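Local structure of transmembrane oligosaccharyl transferase, putative (Archaeoglobus fulgidus, 3VGP) at residues F68-S73 with T103-I108; V89-E94 with T131-L136. The protein is a putative membrane-embedded oligosaccharyl transferase of the AglB family, represented here by its C-terminal globular domain. The protein carries 1 engineered substitution. All coordinates share one frame; numbering follows the deposited sequence.

Interaction 1: residues F68-S73 with T103-I108; sequences FFTAKS and TKFPAI
Thr70 and Ile108 meet through their methyl branches, each set by its first torsion. In Thr70 a chi1 of 58° places CG2 opposite the carbonyl carbon, so that the methyl reaches across to Ile108 while OG1 goes to Ala66 O, one turn back. Ile108, with chi1 -72°, holds CG2 anti to its backbone N and CG1 anti to its carbonyl carbon, splitting its branches between two partners. Thr70 CG2 lies 3.9 Å from Ile108 CG2, the two side chains running past each other in opposite directions. The other branch carries Ile108 CD1 obliquely to the Phe69 ring, 4.4 Å from CD2. Phe105 CE2 comes to 4.3 Å from Thr70 CG2, which meets that ring at a slant. No hydrogen bond links the segments; all four touching residues are buried. Phe105 N donates to Thr103 OG1 (3.0 Å, 161°), a capping bond at the start of helix 105-111. The contact joins the end of helix 58-69 to that start. Phe127 of helix 121-129 touches both Thr70 and Phe105, Phe128 meets Phe105 edge-to-face, and Phe69 also rests on Val89 and Thr91 of strand 88-91.

Interaction 2: residues V89-E94 with T131-L136; sequences VVTADE and TVLYRL
Thr91 and Leu136 have the nearest CA atoms across this contact, 7.7 Å apart, where strand 89-91 passes helix 132-136 at a crossing angle of -79°. The two axes approach to 9.9 Å, a separation bridged by side chains alone, with no hydrogen bond between the segments. Val89 and Thr91 direct their CB atoms at the helix; Val90, between them, points away.

At the helix start, Thr131 is the N-cap: its OG1 accepts from Tyr134 N at 3.1 Å. Farther on, Leu136 N keeps the alpha-helical hydrogen bond to Val132 O (2.8 Å), although the helix widens to a pi-type turn at 134-136.

The shortest approach is methyl to methyl, Thr91 CG2 to Leu133 CD1 at 3.7 Å, and the same leucine methyl lies 4.1 Å from Thr91 CB. These two side chains lie alongside, their ends pointing contrary ways. With OG1 lodged between its backbone N and carbonyl carbon (chi1 65°), Thr91 turns CG2 to the leucines and keeps OG1 hydrogen-bonded to His137 ND1; the one residue thus presents a methyl to the leucines and a hydroxyl to the histidine. His137 NE2 is hydrogen-bonded to OD1 of Asp93, two residues past Thr91. Leu136 offers CD1 to both strand residues, 4.2 Å from Val89 CG1 and 4.3 Å from Thr91 CG2; its side chain crosses that of Val89 at about a right angle.

The result is helix-on-sheet packing. Strand 88-91 runs between strands 35-36 and 156-161, and Phe159 of the latter touches both Thr91 and Leu136. Phe68 and Phe69 of helix 58-69 add to the apolar layer on this face, while Val90 meets Trp8 and Met15 of helix 6-20.

Overall arrangement
Interactions 1 and 2 are neighbouring parts of one buried core, their centres about 8 Å apart. Their segments alternate along the chain: helix 105-111 follows strand 88-91 and packs back on the end of helix 58-69, and helix 132-138 then returns to the strand. Two polar ties, both probable hydrogen bonds, join the contacts: backbone Ala71 O to Val132 N at 2.8 Å, and Lys72 O to the guanidinium of Arg135. Phe69 O also packs 3.4 Å from Leu133 CB. A further link is the salt bridge of Lys104 NZ to Glu94 OE2, which connects one segment of each interaction. Leu133 touches Phe69 and Phe105 as well.

Interaction 1: residues F68-S73 with T103-I108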
ATOM      1  N   PHE A  68       3.571   2.091  -6.977  1.00 15.74           N
ATOM      2  CA  PHE A  68       4.436   2.060  -5.806  1.00 16.44           C
ATOM      3  C   PHE A  68       4.880   0.635  -5.494  1.00 15.88           C
ATOM      4  O   PHE A  68       6.072   0.361  -5.363  1.00 17.29           O
ATOM      5  CB  PHE A  68       3.688   2.646  -4.603  1.00 16.05           C
ATOM      6  CG  PHE A  68       4.441   2.549  -3.304  1.00 17.25           C
ATOM      7  CD1 PHE A  68       5.255   3.588  -2.873  1.00 16.91           C
ATOM      8  CD2 PHE A  68       4.330   1.413  -2.511  1.00 17.61           C
ATOM      9  CE1 PHE A  68       5.947   3.497  -1.671  1.00 19.31           C
ATOM     10  CE2 PHE A  68       5.019   1.311  -1.308  1.00 19.28           C
ATOM     11  CZ  PHE A  68       5.829   2.358  -0.888  1.00 16.61           C
ATOM     12  N   PHE A  69       3.915  -0.274  -5.386  1.00 15.80           N
ATOM     13  CA  PHE A  69       4.224  -1.657  -5.057  1.00 15.86           C
ATOM     14  C   PHE A  69       5.059  -2.379  -6.107  1.00 17.05           C
ATOM     15  O   PHE A  69       5.937  -3.168  -5.755  1.00 18.23           O
ATOM     16  CB  PHE A  69       2.935  -2.442  -4.774  1.00 13.85           C
ATOM     17  CG  PHE A  69       2.287  -2.093  -3.449  1.00 14.49           C
ATOM     18  CD1 PHE A  69       3.064  -1.952  -2.294  1.00 15.00           C
ATOM     19  CD2 PHE A  69       0.907  -1.927  -3.352  1.00 13.66           C
ATOM     20  CE1 PHE A  69       2.470  -1.651  -1.063  1.00 14.69           C
ATOM     21  CE2 PHE A  69       0.301  -1.629  -2.130  1.00 15.97           C
ATOM     22  CZ  PHE A  69       1.083  -1.491  -0.981  1.00 16.59           C
ATOM     23  N   THR A  70       4.811  -2.098  -7.384  1.00 17.51           N
ATOM     24  CA  THR A  70       5.559  -2.756  -8.455  1.00 17.70           C
ATOM     25  C   THR A  70       6.892  -2.098  -8.805  1.00 19.64           C
ATOM     26  O   THR A  70       7.624  -2.595  -9.668  1.00 20.96           O
ATOM     27  CB  THR A  70       4.703  -2.875  -9.744  1.00 16.45           C
ATOM     28  OG1 THR A  70       4.282  -1.574 -10.174  1.00 18.49           O
ATOM     29  CG2 THR A  70       3.480  -3.728  -9.479  1.00 16.60           C
ATOM     30  N   ALA A  71       7.221  -0.992  -8.143  1.00 19.90           N
ATOM     31  CA  ALA A  71       8.487  -0.316  -8.410  1.00 20.86           C
ATOM     32  C   ALA A  71       9.649  -1.254  -8.102  1.00 22.40           C
ATOM     33  O   ALA A  71       9.596  -2.024  -7.144  1.00 21.51           O
ATOM     34  CB  ALA A  71       8.601   0.947  -7.564  1.00 18.98           C
ATOM     35  N   LYS A  72      10.692  -1.193  -8.926  1.00 24.21           N
ATOM     36  CA  LYS A  72      11.871  -2.031  -8.729  1.00 26.56           C
ATOM     37  C   LYS A  72      12.918  -1.314  -7.881  1.00 27.42           C
ATOM     38  O   LYS A  72      13.777  -1.953  -7.272  1.00 28.61           O
ATOM     39  CB  LYS A  72      12.475  -2.416 -10.082  1.00 28.74           C
ATOM     40  CG  LYS A  72      11.613  -3.375 -10.897  1.00 32.72           C
ATOM     41  CD  LYS A  72      11.508  -4.733 -10.212  1.00 35.18           C
ATOM     42  CE  LYS A  72      10.619  -5.699 -10.988  1.00 36.89           C
ATOM     43  NZ  LYS A  72      11.142  -5.975 -12.359  1.00 40.00           N
ATOM     44  N   SER A  73      12.848   0.013  -7.847  1.00 26.14           N
ATOM     45  CA  SER A  73      13.795   0.801  -7.065  1.00 26.58           C
ATOM     46  C   SER A  73      13.069   1.605  -5.996  1.00 25.09           C
ATOM     47  O   SER A  73      11.996   2.155  -6.238  1.00 23.97           O
ATOM     48  CB  SER A  73      14.583   1.754  -7.970  1.00 28.78           C
ATOM     49  OG  SER A  73      13.796   2.861  -8.373  1.00 31.77           O
ATOM     50  N   THR A 103      -4.098 -14.555  -4.686  1.00 21.79           N
ATOM     51  CA  THR A 103      -3.293 -13.346  -4.683  1.00 19.58           C
ATOM     52  C   THR A 103      -3.897 -12.209  -5.497  1.00 20.08           C
ATOM     53  O   THR A 103      -4.573 -12.430  -6.500  1.00 21.03           O
ATOM     54  CB  THR A 103      -1.893 -13.642  -5.245  1.00 19.07           C
ATOM     55  OG1 THR A 103      -1.147 -12.422  -5.331  1.00 18.76           O
ATOM     56  CG2 THR A 103      -1.998 -14.253  -6.638  1.00 18.82           C
ATOM     57  N   LYS A 104      -3.640 -10.985  -5.047  1.00 19.64           N
ATOM     58  CA  LYS A 104      -4.124  -9.796  -5.731  1.00 18.31           C
ATOM     59  C   LYS A 104      -2.963  -9.140  -6.468  1.00 18.71           C
ATOM     60  O   LYS A 104      -3.140  -8.112  -7.114  1.00 19.47           O
ATOM     61  CB  LYS A 104      -4.720  -8.807  -4.721  1.00 19.35           C
ATOM     62  CG  LYS A 104      -6.023  -9.274  -4.093  1.00 21.65           C
ATOM     63  CD  LYS A 104      -6.505  -8.323  -2.998  1.00 21.41           C
ATOM     64  CE  LYS A 104      -7.803  -8.835  -2.383  1.00 26.29           C
ATOM     65  NZ  LYS A 104      -8.324  -7.948  -1.310  1.00 26.83           N
ATOM     66  N   PHE A 105      -1.772  -9.729  -6.374  1.00 18.77           N
ATOM     67  CA  PHE A 105      -0.618  -9.140  -7.048  1.00 17.76           C
ATOM     68  C   PHE A 105      -0.805  -9.064  -8.565  1.00 17.06           C
ATOM     69  O   PHE A 105      -0.395  -8.090  -9.192  1.00 17.72           O
ATOM     70  CB  PHE A 105       0.670  -9.891  -6.699  1.00 16.49           C
ATOM     71  CG  PHE A 105       1.912  -9.187  -7.170  1.00 16.13           C
ATOM     72  CD1 PHE A 105       2.673  -9.711  -8.208  1.00 16.71           C
ATOM     73  CD2 PHE A 105       2.283  -7.963  -6.617  1.00 16.42           C
ATOM     74  CE1 PHE A 105       3.786  -9.026  -8.692  1.00 17.58           C
ATOM     75  CE2 PHE A 105       3.394  -7.268  -7.099  1.00 15.46           C
ATOM     76  CZ  PHE A 105       4.144  -7.806  -8.140  1.00 16.52           C
ATOM     77  N   PRO A 106      -1.421 -10.087  -9.181  1.00 17.57           N
ATOM     78  CA  PRO A 106      -1.594  -9.969 -10.632  1.00 18.40           C
ATOM     79  C   PRO A 106      -2.475  -8.759 -10.971  1.00 17.95           C
ATOM     80  O   PRO A 106      -2.233  -8.065 -11.955  1.00 18.80           O
ATOM     81  CB  PRO A 106      -2.251 -11.297 -11.005  1.00 18.79           C
ATOM     82  CG  PRO A 106      -1.611 -12.250 -10.024  1.00 19.65           C
ATOM     83  CD  PRO A 106      -1.707 -11.460  -8.728  1.00 16.86           C
ATOM     84  N   ALA A 107      -3.491  -8.510 -10.147  1.00 16.45           N
ATOM     85  CA  ALA A 107      -4.386  -7.378 -10.359  1.00 18.05           C
ATOM     86  C   ALA A 107      -3.595  -6.087 -10.209  1.00 18.35           C
ATOM     87  O   ALA A 107      -3.766  -5.149 -10.982  1.00 19.89           O
ATOM     88  CB  ALA A 107      -5.540  -7.412  -9.347  1.00 19.90           C
ATOM     89  N   ILE A 108      -2.728  -6.046  -9.204  1.00 17.66           N
ATOM     90  CA  ILE A 108      -1.896  -4.873  -8.973  1.00 17.18           C
ATOM     91  C   ILE A 108      -1.017  -4.632 -10.199  1.00 18.42           C
ATOM     92  O   ILE A 108      -0.900  -3.503 -10.677  1.00 16.72           O
ATOM     93  CB  ILE A 108      -1.011  -5.065  -7.714  1.00 15.79           C
ATOM     94  CG1 ILE A 108      -1.885  -4.984  -6.457  1.00 16.88           C
ATOM     95  CG2 ILE A 108       0.087  -4.022  -7.675  1.00 18.87           C
ATOM     96  CD1 ILE A 108      -1.153  -5.322  -5.155  1.00 15.57           C
TER

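Interaction 2: residues V89-E94 with T131-L136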
ATOM      1  N   VAL A  89       2.169   3.083   4.759  1.00 15.27           N
ATOM      2  CA  VAL A  89       2.022   2.175   3.632  1.00 14.13           C
ATOM      3  C   VAL A  89       1.661   0.847   4.298  1.00 15.50           C
ATOM      4  O   VAL A  89       2.316   0.430   5.253  1.00 17.09           O
ATOM      5  CB  VAL A  89       3.338   2.009   2.842  1.00 15.85           C
ATOM      6  CG1 VAL A  89       3.166   0.929   1.789  1.00 16.78           C
ATOM      7  CG2 VAL A  89       3.709   3.326   2.169  1.00 18.26           C
ATOM      8  N   VAL A  90       0.626   0.184   3.803  1.00 16.10           N
ATOM      9  CA  VAL A  90       0.189  -1.065   4.417  1.00 16.23           C
ATOM     10  C   VAL A  90       0.221  -2.237   3.450  1.00 16.04           C
ATOM     11  O   VAL A  90      -0.240  -2.123   2.316  1.00 16.29           O
ATOM     12  CB  VAL A  90      -1.246  -0.924   4.965  1.00 18.30           C
ATOM     13  CG1 VAL A  90      -1.621  -2.154   5.783  1.00 21.13           C
ATOM     14  CG2 VAL A  90      -1.355   0.337   5.807  1.00 21.87           C
ATOM     15  N   THR A  91       0.762  -3.361   3.910  1.00 15.25           N
ATOM     16  CA  THR A  91       0.843  -4.570   3.094  1.00 15.80           C
ATOM     17  C   THR A  91       0.149  -5.719   3.825  1.00 17.18           C
ATOM     18  O   THR A  91      -0.255  -5.577   4.977  1.00 17.19           O
ATOM     19  CB  THR A  91       2.315  -4.975   2.800  1.00 15.78           C
ATOM     20  OG1 THR A  91       2.981  -5.331   4.020  1.00 16.89           O
ATOM     21  CG2 THR A  91       3.063  -3.812   2.142  1.00 17.10           C
ATOM     22  N   ALA A  92      -0.007  -6.847   3.138  1.00 16.22           N
ATOM     23  CA  ALA A  92      -0.641  -8.031   3.717  1.00 16.83           C
ATOM     24  C   ALA A  92      -0.295  -9.207   2.816  1.00 16.63           C
ATOM     25  O   ALA A  92       0.083  -9.013   1.661  1.00 16.32           O
ATOM     26  CB  ALA A  92      -2.155  -7.848   3.789  1.00 16.90           C
ATOM     27  N   ASP A  93      -0.425 -10.429   3.324  1.00 15.08           N
ATOM     28  CA  ASP A  93      -0.085 -11.589   2.502  1.00 17.27           C
ATOM     29  C   ASP A  93      -0.854 -11.605   1.188  1.00 16.11           C
ATOM     30  O   ASP A  93      -0.307 -11.981   0.147  1.00 16.67           O
ATOM     31  CB  ASP A  93      -0.369 -12.904   3.243  1.00 19.50           C
ATOM     32  CG  ASP A  93       0.614 -13.179   4.362  1.00 22.76           C
ATOM     33  OD1 ASP A  93       1.708 -12.576   4.368  1.00 23.91           O
ATOM     34  OD2 ASP A  93       0.296 -14.025   5.231  1.00 23.35           O
ATOM     35  N   GLU A  94      -2.114 -11.186   1.235  1.00 18.50           N
ATOM     36  CA  GLU A  94      -2.973 -11.192   0.048  1.00 19.31           C
ATOM     37  C   GLU A  94      -2.441 -10.476  -1.191  1.00 20.89           C
ATOM     38  O   GLU A  94      -2.781 -10.858  -2.307  1.00 20.01           O
ATOM     39  CB  GLU A  94      -4.361 -10.630   0.385  1.00 22.72           C
ATOM     40  CG  GLU A  94      -4.364  -9.161   0.794  1.00 27.37           C
ATOM     41  CD  GLU A  94      -5.766  -8.589   0.925  1.00 30.66           C
ATOM     42  OE1 GLU A  94      -5.891  -7.387   1.250  1.00 30.08           O
ATOM     43  OE2 GLU A  94      -6.742  -9.339   0.697  1.00 29.24           O
ATOM     44  N   THR A 131      10.535  -6.441  -6.511  1.00 20.03           N
ATOM     45  CA  THR A 131       9.785  -5.210  -6.249  1.00 18.89           C
ATOM     46  C   THR A 131      10.010  -4.648  -4.855  1.00 17.94           C
ATOM     47  O   THR A 131      10.540  -5.320  -3.972  1.00 17.69           O
ATOM     48  CB  THR A 131       8.268  -5.432  -6.379  1.00 15.91           C
ATOM     49  OG1 THR A 131       7.834  -6.338  -5.354  1.00 15.83           O
ATOM     50  CG2 THR A 131       7.923  -6.014  -7.741  1.00 19.42           C
ATOM     51  N   VAL A 132       9.590  -3.402  -4.668  1.00 16.74           N
ATOM     52  CA  VAL A 132       9.698  -2.755  -3.372  1.00 16.80           C
ATOM     53  C   VAL A 132       8.732  -3.473  -2.425  1.00 17.01           C
ATOM     54  O   VAL A 132       8.998  -3.594  -1.226  1.00 17.33           O
ATOM     55  CB  VAL A 132       9.344  -1.256  -3.478  1.00 15.11           C
ATOM     56  CG1 VAL A 132       9.041  -0.683  -2.099  1.00 19.76           C
ATOM     57  CG2 VAL A 132      10.512  -0.502  -4.106  1.00 17.48           C
ATOM     58  N   LEU A 133       7.615  -3.960  -2.966  1.00 16.17           N
ATOM     59  CA  LEU A 133       6.644  -4.686  -2.148  1.00 15.42           C
ATOM     60  C   LEU A 133       7.317  -5.898  -1.510  1.00 16.42           C
ATOM     61  O   LEU A 133       7.056  -6.226  -0.346  1.00 15.72           O
ATOM     62  CB  LEU A 133       5.442  -5.139  -2.991  1.00 15.30           C
ATOM     63  CG  LEU A 133       4.414  -6.062  -2.321  1.00 15.73           C
ATOM     64  CD1 LEU A 133       3.951  -5.504  -0.972  1.00 17.09           C
ATOM     65  CD2 LEU A 133       3.228  -6.240  -3.256  1.00 16.01           C
ATOM     66  N   TYR A 134       8.181  -6.571  -2.265  1.00 15.69           N
ATOM     67  CA  TYR A 134       8.879  -7.730  -1.715  1.00 17.46           C
ATOM     68  C   TYR A 134       9.749  -7.258  -0.553  1.00 17.33           C
ATOM     69  O   TYR A 134       9.741  -7.848   0.529  1.00 19.83           O
ATOM     70  CB  TYR A 134       9.772  -8.389  -2.775  1.00 18.02           C
ATOM     71  CG  TYR A 134      10.641  -9.497  -2.212  1.00 19.65           C
ATOM     72  CD1 TYR A 134      10.213 -10.826  -2.227  1.00 20.77           C
ATOM     73  CD2 TYR A 134      11.872  -9.208  -1.624  1.00 21.22           C
ATOM     74  CE1 TYR A 134      10.990 -11.842  -1.667  1.00 22.96           C
ATOM     75  CE2 TYR A 134      12.657 -10.215  -1.060  1.00 23.89           C
ATOM     76  CZ  TYR A 134      12.208 -11.528  -1.087  1.00 23.58           C
ATOM     77  OH  TYR A 134      12.985 -12.523  -0.540  1.00 29.12           O
ATOM     78  N   ARG A 135      10.503  -6.188  -0.781  1.00 17.38           N
ATOM     79  CA  ARG A 135      11.380  -5.654   0.251  1.00 19.22           C
ATOM     80  C   ARG A 135      10.625  -5.154   1.473  1.00 18.28           C
ATOM     81  O   ARG A 135      11.183  -5.090   2.565  1.00 16.32           O
ATOM     82  CB  ARG A 135      12.268  -4.558  -0.332  1.00 21.80           C
ATOM     83  CG  ARG A 135      13.540  -5.119  -0.958  1.00 26.43           C
ATOM     84  CD  ARG A 135      14.190  -4.116  -1.874  1.00 30.23           C
ATOM     85  NE  ARG A 135      13.508  -4.062  -3.161  1.00 34.85           N
ATOM     86  CZ  ARG A 135      13.758  -3.157  -4.098  1.00 34.78           C
ATOM     87  NH1 ARG A 135      14.675  -2.221  -3.892  1.00 37.34           N
ATOM     88  NH2 ARG A 135      13.093  -3.191  -5.242  1.00 37.28           N
ATOM     89  N   LEU A 136       9.358  -4.796   1.292  1.00 15.75           N
ATOM     90  CA  LEU A 136       8.553  -4.356   2.424  1.00 15.83           C
ATOM     91  C   LEU A 136       8.033  -5.570   3.189  1.00 15.42           C
ATOM     92  O   LEU A 136       8.455  -5.850   4.313  1.00 17.17           O
ATOM     93  CB  LEU A 136       7.354  -3.512   1.958  1.00 15.64           C
ATOM     94  CG  LEU A 136       7.632  -2.093   1.458  1.00 15.91           C
ATOM     95  CD1 LEU A 136       6.410  -1.529   0.757  1.00 15.00           C
ATOM     96  CD2 LEU A 136       8.006  -1.218   2.643  1.00 14.38           C
TER